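Local atomic coordinates of endonuclease V isoform X2 (Ciona intestinalis, PDB entry 6OZI), a protein that probably cleaves inosine-containing nucleic acid strands in a metal-dependent manner, as an endonuclease V of the RNase H clan. Residues Gln8-Gln16 / Cys79-Phe88; His50-Val58 / Tyr69-Leu77. The protein carries 1 engineered substitution. All coordinates share one frame; numbering follows the deposited sequence.

Contact 1 (Gln8-Gln16 / Cys79-Phe88); sequences QIAEWNSKQ and CPYKSSYLAF. With nucleotides of chain C; nucleotides of chain D.
W12 lays its indole face to face on the phenyl ring of F88, with the five-membered ring centroid 3.6 Å from the F88 ring centroid and the planes 15° apart. With CG anti to the carbonyl carbon (chi1 -77°), the indole leans back along its helix, and CG of Q8 packs on the face opposite F88. The six-membered ring meets Y85 obliquely, CE3 of W12 being 3.5 Å from CD1 of Y85, while SG of C79 makes a slanting sulfur-aromatic contact 3.8 Å from CH2 of W12. I9 places CD1 over one face of the Y85 ring as a CH-pi contact; at the ring edge, Y85 OH gives a short 2.5 Å hydrogen bond to an in-plane lone pair of N13 OD1. Q16 sends NE2 to S84 O at 2.9 Å in a fairly straight bond (165°); R124 takes its OE1, and H122 also donates to S84 O. With an alanine in place of W12, F88 would probably lose the ring it stacks on and Y85 and C79 a packing partner, leaving a gap between helix and loop.

These contacts back the loop, with its type II turn from K82 to Y85, that hydrogen-bonds the inosine base, consistent with its recognition. S84 N donates to N7 of DI5 of chain C at 2.8 Å and L86 N to its O6 at 3.3 Å, while one face of the Y81 ring lies over the adenosine base of chain C and K82 NZ reaches N7 of DA20 of chain D. Helix 6-19 thus packs against the loop and first turn of helix 86-104, which follows strand 67-76 in the chain; F88 also meets H131 of helix 128-136 edge-to-face.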
loop_
_atom_site.group_PDB
_atom_site.type_symbol
_atom_site.label_atom_id
_atom_site.label_comp_id
_atom_site.label_asym_id
_atom_site.label_seq_id
_atom_site.Cartn_x
_atom_site.Cartn_y
_atom_site.Cartn_z
ATOM N N GLN A 8 32.206 -13.837 7.913
ATOM C CA GLN A 8 30.862 -14.203 8.340
ATOM C C GLN A 8 30.156 -15.034 7.279
ATOM O O GLN A 8 29.441 -15.989 7.608
ATOM C CB GLN A 8 30.053 -12.949 8.672
ATOM C CG GLN A 8 28.693 -13.254 9.270
ATOM C CD GLN A 8 28.797 -13.946 10.619
ATOM O OE1 GLN A 8 29.211 -13.340 11.608
ATOM N NE2 GLN A 8 28.431 -15.228 10.660
ATOM N N ILE A 9 30.343 -14.686 6.003
ATOM C CA ILE A 9 29.786 -15.492 4.918
ATOM C C ILE A 9 30.373 -16.896 4.954
ATOM O O ILE A 9 29.660 -17.889 4.758
ATOM C CB ILE A 9 30.039 -14.815 3.556
ATOM C CG1 ILE A 9 29.340 -13.455 3.467
ATOM C CG2 ILE A 9 29.601 -15.723 2.413
ATOM C CD1 ILE A 9 27.856 -13.531 3.255
ATOM N N ALA A 10 31.683 -17.003 5.200
ATOM C CA ALA A 10 32.307 -18.321 5.285
ATOM C C ALA A 10 31.700 -19.144 6.419
ATOM O O ALA A 10 31.353 -20.319 6.236
ATOM C CB ALA A 10 33.817 -18.170 5.468
ATOM N N GLU A 11 31.554 -18.531 7.600
ATOM C CA GLU A 11 30.951 -19.211 8.745
ATOM C C GLU A 11 29.521 -19.651 8.445
ATOM O O GLU A 11 29.124 -20.780 8.773
ATOM C CB GLU A 11 30.976 -18.283 9.959
ATOM C CG GLU A 11 30.471 -18.906 11.238
ATOM C CD GLU A 11 30.432 -17.910 12.387
ATOM O OE1 GLU A 11 31.461 -17.247 12.655
ATOM O OE2 GLU A 11 29.354 -17.773 13.007
ATOM N N TRP A 12 28.733 -18.769 7.826
ATOM C CA TRP A 12 27.354 -19.098 7.477
ATOM C C TRP A 12 27.300 -20.271 6.505
ATOM O O TRP A 12 26.488 -21.195 6.668
ATOM C CB TRP A 12 26.673 -17.865 6.880
ATOM C CG TRP A 12 26.257 -16.840 7.895
ATOM C CD1 TRP A 12 26.126 -17.026 9.238
ATOM C CD2 TRP A 12 25.938 -15.467 7.646
ATOM N NE1 TRP A 12 25.715 -15.863 9.839
ATOM C CE2 TRP A 12 25.596 -14.887 8.886
ATOM C CE3 TRP A 12 25.888 -14.675 6.493
ATOM C CZ2 TRP A 12 25.218 -13.551 9.009
ATOM C CZ3 TRP A 12 25.515 -13.352 6.616
ATOM C CH2 TRP A 12 25.189 -12.800 7.867
ATOM N N ASN A 13 28.156 -20.247 5.481
ATOM C CA ASN A 13 28.242 -21.367 4.548
ATOM C C ASN A 13 28.561 -22.664 5.278
ATOM O O ASN A 13 27.975 -23.713 4.984
ATOM C CB ASN A 13 29.296 -21.079 3.481
ATOM C CG ASN A 13 28.867 -19.977 2.518
ATOM O OD1 ASN A 13 27.697 -19.579 2.484
ATOM N ND2 ASN A 13 29.813 -19.481 1.730
ATOM N N SER A 14 29.485 -22.609 6.242
ATOM C CA SER A 14 29.859 -23.816 6.969
ATOM C C SER A 14 28.686 -24.366 7.778
ATOM O O SER A 14 28.376 -25.565 7.712
ATOM C CB SER A 14 31.060 -23.528 7.866
ATOM O OG SER A 14 31.257 -24.590 8.775
ATOM N N LYS A 15 28.020 -23.500 8.554
ATOM C CA LYS A 15 26.861 -23.944 9.326
ATOM C C LYS A 15 25.801 -24.555 8.419
ATOM O O LYS A 15 25.199 -25.588 8.748
ATOM C CB LYS A 15 26.259 -22.778 10.108
ATOM C CG LYS A 15 27.102 -22.246 11.256
ATOM C CD LYS A 15 26.863 -20.737 11.401
ATOM C CE LYS A 15 27.058 -20.224 12.821
ATOM N NZ LYS A 15 26.794 -18.754 12.883
ATOM N N GLN A 16 25.564 -23.931 7.265
ATOM C CA GLN A 16 24.577 -24.472 6.338
ATOM C C GLN A 16 24.995 -25.849 5.833
ATOM O O GLN A 16 24.173 -26.772 5.769
ATOM C CB GLN A 16 24.373 -23.494 5.184
ATOM C CG GLN A 16 23.610 -22.248 5.592
ATOM C CD GLN A 16 23.451 -21.240 4.472
ATOM O OE1 GLN A 16 24.151 -21.298 3.461
ATOM N NE2 GLN A 16 22.532 -20.294 4.654
ATOM N N CYS A 79 21.456 -9.139 11.679
ATOM C CA CYS A 79 22.162 -8.922 10.426
ATOM C C CYS A 79 21.165 -8.487 9.363
ATOM O O CYS A 79 19.970 -8.786 9.475
ATOM C CB CYS A 79 22.922 -10.174 9.962
ATOM S SG CYS A 79 21.920 -11.551 9.428
ATOM N N PRO A 80 21.619 -7.777 8.333
ATOM C CA PRO A 80 20.704 -7.345 7.272
ATOM C C PRO A 80 20.274 -8.520 6.416
ATOM O O PRO A 80 20.784 -9.634 6.532
ATOM C CB PRO A 80 21.527 -6.343 6.457
ATOM C CG PRO A 80 22.762 -6.068 7.271
ATOM C CD PRO A 80 22.985 -7.269 8.122
ATOM N N TYR A 81 19.312 -8.252 5.537
ATOM C CA TYR A 81 18.912 -9.256 4.564
ATOM C C TYR A 81 20.012 -9.440 3.531
ATOM O O TYR A 81 20.510 -8.469 2.953
ATOM C CB TYR A 81 17.615 -8.873 3.858
ATOM C CG TYR A 81 17.288 -9.814 2.713
ATOM C CD1 TYR A 81 16.774 -11.082 2.960
ATOM C CD2 TYR A 81 17.521 -9.445 1.389
ATOM C CE1 TYR A 81 16.482 -11.950 1.927
ATOM C CE2 TYR A 81 17.240 -10.309 0.344
ATOM C CZ TYR A 81 16.715 -11.564 0.618
ATOM O OH TYR A 81 16.420 -12.433 -0.413
ATOM N N LYS A 82 20.389 -10.694 3.316
ATOM C CA LYS A 82 21.301 -11.097 2.256
ATOM C C LYS A 82 20.758 -12.400 1.700
ATOM O O LYS A 82 20.536 -13.338 2.470
ATOM C CB LYS A 82 22.720 -11.281 2.800
ATOM C CG LYS A 82 23.736 -11.788 1.807
ATOM C CD LYS A 82 24.146 -10.697 0.847
ATOM C CE LYS A 82 25.393 -11.082 0.068
ATOM N NZ LYS A 82 25.741 -10.029 -0.926
ATOM N N SER A 83 20.491 -12.449 0.394
ATOM C CA SER A 83 19.906 -13.654 -0.180
ATOM C C SER A 83 20.834 -14.840 0.054
ATOM O O SER A 83 22.060 -14.711 -0.008
ATOM C CB SER A 83 19.626 -13.475 -1.675
ATOM O OG SER A 83 20.817 -13.240 -2.396
ATOM N N SER A 84 20.232 -15.991 0.343
ATOM C CA SER A 84 20.838 -17.256 0.754
ATOM C C SER A 84 21.195 -17.267 2.240
ATOM O O SER A 84 21.633 -18.319 2.734
ATOM C CB SER A 84 22.090 -17.628 -0.059
ATOM O OG SER A 84 21.755 -17.861 -1.414
ATOM N N TYR A 85 20.972 -16.171 2.984
ATOM C CA TYR A 85 21.338 -16.091 4.397
ATOM C C TYR A 85 20.216 -15.504 5.254
ATOM O O TYR A 85 20.477 -14.953 6.328
ATOM C CB TYR A 85 22.623 -15.280 4.572
ATOM C CG TYR A 85 23.763 -15.833 3.754
ATOM C CD1 TYR A 85 24.515 -16.902 4.214
ATOM C CD2 TYR A 85 24.072 -15.300 2.504
ATOM C CE1 TYR A 85 25.551 -17.424 3.455
ATOM C CE2 TYR A 85 25.109 -15.816 1.736
ATOM C CZ TYR A 85 25.837 -16.876 2.213
ATOM O OH TYR A 85 26.867 -17.395 1.465
ATOM N N LEU A 86 18.964 -15.635 4.801
ATOM C CA LEU A 86 17.818 -15.103 5.537
ATOM C C LEU A 86 17.706 -15.725 6.927
ATOM O O LEU A 86 17.262 -15.063 7.890
ATOM C CB LEU A 86 16.542 -15.357 4.723
ATOM C CG LEU A 86 15.180 -14.978 5.303
ATOM C CD1 LEU A 86 15.120 -13.476 5.581
ATOM C CD2 LEU A 86 14.054 -15.400 4.365
ATOM N N ALA A 87 18.106 -16.997 7.042
ATOM C CA ALA A 87 17.947 -17.734 8.287
ATOM C C ALA A 87 18.669 -17.041 9.429
ATOM O O ALA A 87 18.125 -16.905 10.527
ATOM C CB ALA A 87 18.458 -19.162 8.117
ATOM N N PHE A 88 19.905 -16.606 9.197
ATOM C CA PHE A 88 20.658 -15.980 10.275
ATOM C C PHE A 88 20.049 -14.650 10.681
ATOM O O PHE A 88 20.275 -14.190 11.804
ATOM C CB PHE A 88 22.121 -15.841 9.851
ATOM C CG PHE A 88 22.741 -17.153 9.442
ATOM C CD1 PHE A 88 23.206 -18.039 10.401
ATOM C CD2 PHE A 88 22.820 -17.519 8.107
ATOM C CE1 PHE A 88 23.760 -19.253 10.039
ATOM C CE2 PHE A 88 23.371 -18.737 7.738
ATOM C CZ PHE A 88 23.841 -19.601 8.706
ATOM P P A C 6 10.230 -13.429 -1.084
ATOM O OP1 A C 6 8.922 -14.055 -0.770
ATOM O OP2 A C 6 10.312 -12.323 -2.073
ATOM O "O5'" A C 6 10.837 -12.923 0.298
ATOM C "C5'" A C 6 10.769 -13.731 1.465
ATOM C "C4'" A C 6 11.303 -12.985 2.657
ATOM O "O4'" A C 6 12.690 -12.645 2.418
ATOM C "C3'" A C 6 10.631 -11.653 2.928
ATOM O "O3'" A C 6 9.460 -11.797 3.706
ATOM C "C2'" A C 6 11.722 -10.839 3.611
ATOM O "O2'" A C 6 11.818 -11.177 4.986
ATOM C "C1'" A C 6 12.969 -11.357 2.914
ATOM N N9 A C 6 13.429 -10.522 1.789
ATOM C C8 A C 6 13.476 -10.879 0.461
ATOM N N7 A C 6 13.986 -9.957 -0.318
ATOM C C5 A C 6 14.313 -8.932 0.558
ATOM C C6 A C 6 14.902 -7.668 0.362
ATOM N N6 A C 6 15.281 -7.199 -0.833
ATOM N N1 A C 6 15.097 -6.891 1.454
ATOM C C2 A C 6 14.720 -7.354 2.652
ATOM N N3 A C 6 14.161 -8.522 2.961
ATOM C C4 A C 6 13.987 -9.272 1.859
ATOM P P DI C 5 15.959 -12.561 -3.922
ATOM O OP1 DI C 5 15.160 -11.845 -4.976
ATOM O OP2 DI C 5 16.584 -11.603 -2.938
ATOM O "O5'" DI C 5 15.047 -13.715 -3.178
ATOM C "C5'" DI C 5 14.001 -14.350 -3.869
ATOM C "C4'" DI C 5 13.101 -15.069 -2.878
ATOM O "O4'" DI C 5 13.982 -16.222 -2.157
ATOM C "C3'" DI C 5 12.650 -14.263 -1.935
ATOM O "O3'" DI C 5 11.236 -14.590 -1.561
ATOM C "C2'" DI C 5 13.544 -14.505 -0.694
ATOM C "C1'" DI C 5 14.016 -15.962 -0.870
ATOM N N9 DI C 5 15.384 -16.075 -0.340
ATOM C C8 DI C 5 16.575 -15.490 -0.543
ATOM N N7 DI C 5 17.444 -16.065 0.316
ATOM C C5 DI C 5 16.795 -16.974 1.026
ATOM C C6 DI C 5 17.250 -17.925 2.132
ATOM O O6 DI C 5 18.371 -17.932 2.510
ATOM N N1 DI C 5 16.308 -18.807 2.726
ATOM C C2 DI C 5 14.942 -18.804 2.293
ATOM N N3 DI C 5 14.515 -17.894 1.245
ATOM C C4 DI C 5 15.501 -16.977 0.622
ATOM P P DA D 20 29.160 -2.461 -0.663
ATOM O OP1 DA D 20 28.692 -1.097 -0.330
ATOM O OP2 DA D 20 30.500 -2.649 -1.266
ATOM O "O5'" DA D 20 29.097 -3.388 0.644
ATOM C "C5'" DA D 20 29.964 -3.155 1.743
ATOM C "C4'" DA D 20 29.650 -4.122 2.869
ATOM O "O4'" DA D 20 28.212 -4.239 2.997
ATOM C "C3'" DA D 20 30.137 -5.547 2.642
ATOM O "O3'" DA D 20 31.481 -5.701 3.121
ATOM C "C2'" DA D 20 29.164 -6.366 3.488
ATOM C "C1'" DA D 20 27.871 -5.547 3.424
ATOM N N9 DA D 20 26.876 -6.110 2.513
ATOM C C8 DA D 20 27.096 -7.015 1.509
ATOM N N7 DA D 20 26.009 -7.364 0.859
ATOM C C5 DA D 20 25.003 -6.642 1.484
ATOM C C6 DA D 20 23.610 -6.560 1.263
ATOM N N6 DA D 20 22.971 -7.249 0.310
ATOM N N1 DA D 20 22.898 -5.736 2.066
ATOM C C2 DA D 20 23.541 -5.047 3.020
ATOM N N3 DA D 20 24.839 -5.043 3.322
ATOM C C4 DA D 20 25.522 -5.865 2.508
#

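Contact 2 (His50-Val58 / Tyr69-Leu77); sequences HELAVSCMV and YMNTTKVKL. With K (potassium ion), chain E.
N71, paired through its backbone with M57, and T72, facing C56, bind a potassium ion on the outer strand of a beta hairpin. N71 OD1 and T72 O each lie 2.8 Å from the ion, and three waters add to its shell. The hairpin, strands 52-61 and 67-76, forms one margin of the RNase H-like sheet within this chain. A53 with V75, S55 with T73 and M57 with N71 are its antiparallel hydrogen-bonded pairs. The two bonds of the A53-V75 pair are uneven: V75 N points straight at A53 O (174°) but from above the carbonyl plane, whereas A53 N to V75 O is bent to 131°.

The side chains of S55, N71 and T73 all hydrogen-bond to E97 of helix 86-104. In N71, CG anti to the backbone nitrogen (chi1 -178°) carries the amide out from the strand, where OD1 binds the ion and ND2 bonds to E97 and a metal-bound water. The face bearing C56, V58, M70 and T72 packs against helix 227-243, through M70 on W235 and T72 on E239. Beside the A53-V75 pair, CB of A53 lies 3.6 Å from CG of L77.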
loop_
_atom_site.group_PDB
_atom_site.type_symbol
_atom_site.label_atom_id
_atom_site.label_comp_id
_atom_site.label_asym_id
_atom_site.label_seq_id
_atom_site.Cartn_x
_atom_site.Cartn_y
_atom_site.Cartn_z
ATOM N N HIS A 50 17.482 1.653 11.782
ATOM C CA HIS A 50 17.868 0.337 11.278
ATOM C C HIS A 50 17.746 -0.753 12.336
ATOM O O HIS A 50 17.433 -1.904 12.007
ATOM C CB HIS A 50 19.293 0.388 10.735
ATOM C CG HIS A 50 19.389 0.975 9.363
ATOM N ND1 HIS A 50 19.828 0.254 8.273
ATOM C CD2 HIS A 50 19.093 2.213 8.901
ATOM C CE1 HIS A 50 19.806 1.025 7.200
ATOM N NE2 HIS A 50 19.362 2.217 7.553
ATOM N N GLU A 51 17.999 -0.422 13.599
ATOM C CA GLU A 51 17.935 -1.429 14.653
ATOM C C GLU A 51 16.509 -1.903 14.903
ATOM O O GLU A 51 16.295 -3.073 15.240
ATOM C CB GLU A 51 18.517 -0.841 15.941
ATOM C CG GLU A 51 17.590 0.171 16.627
ATOM C CD GLU A 51 17.576 1.542 15.963
ATOM O OE1 GLU A 51 18.281 1.737 14.948
ATOM O OE2 GLU A 51 16.838 2.423 16.452
ATOM N N LEU A 52 15.530 -1.027 14.705
ATOM C CA LEU A 52 14.163 -1.277 15.139
ATOM C C LEU A 52 13.471 -2.281 14.220
ATOM O O LEU A 52 13.397 -2.074 13.004
ATOM C CB LEU A 52 13.404 0.046 15.186
ATOM C CG LEU A 52 11.888 -0.023 15.257
ATOM C CD1 LEU A 52 11.494 -0.644 16.586
ATOM C CD2 LEU A 52 11.296 1.366 15.117
ATOM N N ALA A 53 12.959 -3.366 14.799
ATOM C CA ALA A 53 12.199 -4.338 14.027
ATOM C C ALA A 53 11.099 -4.909 14.908
ATOM O O ALA A 53 11.077 -4.705 16.123
ATOM C CB ALA A 53 13.101 -5.451 13.484
ATOM N N VAL A 54 10.170 -5.626 14.280
ATOM C CA VAL A 54 9.064 -6.272 14.980
ATOM C C VAL A 54 8.859 -7.655 14.374
ATOM O O VAL A 54 8.672 -7.778 13.160
ATOM C CB VAL A 54 7.760 -5.458 14.882
ATOM C CG1 VAL A 54 6.599 -6.249 15.449
ATOM C CG2 VAL A 54 7.901 -4.112 15.587
ATOM N N SER A 55 8.915 -8.690 15.201
ATOM C CA SER A 55 8.549 -10.029 14.770
ATOM C C SER A 55 7.080 -10.285 15.085
ATOM O O SER A 55 6.474 -9.613 15.918
ATOM C CB SER A 55 9.431 -11.082 15.442
ATOM O OG SER A 55 9.181 -11.162 16.833
ATOM N N CYS A 56 6.498 -11.255 14.383
ATOM C CA CYS A 56 5.118 -11.647 14.631
ATOM C C CYS A 56 4.960 -13.137 14.380
ATOM O O CYS A 56 5.475 -13.671 13.389
ATOM C CB CYS A 56 4.128 -10.876 13.744
ATOM S SG CYS A 56 2.391 -11.412 13.912
ATOM N N MET A 57 4.241 -13.800 15.278
ATOM C CA MET A 57 3.867 -15.193 15.087
ATOM C C MET A 57 2.357 -15.290 15.231
ATOM O O MET A 57 1.776 -14.675 16.133
ATOM C CB MET A 57 4.580 -16.114 16.089
ATOM C CG MET A 57 4.154 -17.576 16.012
ATOM S SD MET A 57 5.298 -18.717 16.840
ATOM C CE MET A 57 6.721 -18.701 15.740
ATOM N N VAL A 58 1.725 -16.026 14.318
ATOM C CA VAL A 58 0.281 -16.205 14.308
ATOM C C VAL A 58 -0.014 -17.695 14.264
ATOM O O VAL A 58 0.810 -18.501 13.829
ATOM C CB VAL A 58 -0.394 -15.504 13.109
ATOM C CG1 VAL A 58 -0.259 -13.989 13.212
ATOM C CG2 VAL A 58 0.208 -16.007 11.804
ATOM N N TYR A 69 -4.361 -17.147 17.299
ATOM C CA TYR A 69 -3.261 -16.638 18.108
ATOM C C TYR A 69 -2.486 -15.596 17.317
ATOM O O TYR A 69 -2.280 -15.750 16.113
ATOM C CB TYR A 69 -2.322 -17.768 18.545
ATOM C CG TYR A 69 -1.087 -17.325 19.322
ATOM C CD1 TYR A 69 0.092 -16.974 18.662
ATOM C CD2 TYR A 69 -1.090 -17.293 20.712
ATOM C CE1 TYR A 69 1.221 -16.591 19.363
ATOM C CE2 TYR A 69 0.033 -16.909 21.418
ATOM C CZ TYR A 69 1.186 -16.561 20.740
ATOM O OH TYR A 69 2.301 -16.186 21.454
ATOM N N MET A 70 -2.055 -14.541 18.000
ATOM C CA MET A 70 -1.184 -13.545 17.394
ATOM C C MET A 70 -0.316 -12.927 18.479
ATOM O O MET A 70 -0.784 -12.690 19.596
ATOM C CB MET A 70 -1.984 -12.454 16.668
ATOM C CG MET A 70 -1.124 -11.455 15.889
ATOM S SD MET A 70 -0.554 -10.054 16.884
ATOM C CE MET A 70 -1.993 -8.985 16.800
ATOM N N ASN A 71 0.949 -12.681 18.147
ATOM C CA ASN A 71 1.823 -11.925 19.032
ATOM C C ASN A 71 2.882 -11.217 18.197
ATOM O O ASN A 71 3.376 -11.775 17.212
ATOM C CB ASN A 71 2.481 -12.820 20.094
ATOM C CG ASN A 71 3.354 -12.032 21.059
ATOM O OD1 ASN A 71 2.858 -11.405 21.999
ATOM N ND2 ASN A 71 4.661 -12.064 20.834
ATOM N N THR A 72 3.217 -9.988 18.590
ATOM C CA THR A 72 4.302 -9.233 17.977
ATOM C C THR A 72 5.316 -8.869 19.052
ATOM O O THR A 72 4.963 -8.697 20.216
ATOM C CB THR A 72 3.812 -7.945 17.292
ATOM O OG1 THR A 72 3.224 -7.075 18.268
ATOM C CG2 THR A 72 2.781 -8.260 16.218
ATOM N N THR A 73 6.581 -8.746 18.654
ATOM C CA THR A 73 7.657 -8.462 19.594
ATOM C C THR A 73 8.607 -7.448 18.985
ATOM O O THR A 73 9.091 -7.645 17.868
ATOM C CB THR A 73 8.436 -9.735 19.949
ATOM O OG1 THR A 73 7.522 -10.776 20.305
ATOM C CG2 THR A 73 9.375 -9.475 21.113
ATOM N N LYS A 74 8.868 -6.364 19.707
ATOM C CA LYS A 74 9.924 -5.448 19.296
ATOM C C LYS A 74 11.272 -6.139 19.464
ATOM O O LYS A 74 11.610 -6.604 20.557
ATOM C CB LYS A 74 9.860 -4.164 20.114
ATOM C CG LYS A 74 10.915 -3.134 19.746
ATOM C CD LYS A 74 10.856 -1.943 20.697
ATOM C CE LYS A 74 12.014 -0.980 20.468
ATOM N NZ LYS A 74 13.325 -1.668 20.627
ATOM N N VAL A 75 12.036 -6.215 18.376
ATOM C CA VAL A 75 13.281 -6.965 18.330
ATOM C C VAL A 75 14.344 -6.119 17.651
ATOM O O VAL A 75 14.044 -5.188 16.893
ATOM C CB VAL A 75 13.141 -8.314 17.597
ATOM C CG1 VAL A 75 12.089 -9.183 18.268
ATOM C CG2 VAL A 75 12.815 -8.085 16.136
ATOM N N LYS A 76 15.596 -6.426 17.968
ATOM C CA LYS A 76 16.749 -5.871 17.276
ATOM C C LYS A 76 17.336 -6.963 16.394
ATOM O O LYS A 76 17.748 -8.015 16.893
ATOM C CB LYS A 76 17.780 -5.345 18.276
ATOM C CG LYS A 76 17.351 -4.045 18.960
ATOM C CD LYS A 76 18.135 -3.767 20.250
ATOM C CE LYS A 76 19.643 -3.831 20.032
ATOM N NZ LYS A 76 20.385 -3.609 21.309
ATOM N N LEU A 77 17.352 -6.725 15.086
ATOM C CA LEU A 77 17.827 -7.723 14.139
ATOM C C LEU A 77 19.350 -7.780 14.166
ATOM O O LEU A 77 20.019 -6.760 14.343
ATOM C CB LEU A 77 17.318 -7.414 12.731
ATOM C CG LEU A 77 15.816 -7.649 12.530
ATOM C CD1 LEU A 77 15.362 -7.256 11.126
ATOM C CD2 LEU A 77 15.426 -9.095 12.831
HETATM K K K E . 3.566 -8.725 22.609
HETATM O O HOH W 1 6.324 -10.158 22.801
HETATM O O HOH W 2 3.035 -6.318 21.488
HETATM O O HOH W 3 0.977 -8.625 20.751
#

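Overall arrangement
From the N terminus, helix 6-19 comes first and waits for its partner until 79-88, so contact 1 closes a long loop of 62 intervening residues. Within that loop the chain runs through strand 37-45 and then the hairpin of strands 52-61 and 67-76, whose short loop contact 2 closes; contact 2 is therefore nested inside contact 1, and the two do not cross. Their centres lie about 20 Å apart. The segments 69-77 and 79-88 adjoin in sequence, and the chain passes from the outer strand through the loop that contacts the inosine into helix 86-104. That helix begins in contact 1 and, farther along, packs under the hairpin of contact 2, joining the sheet margin to the N-terminal helix.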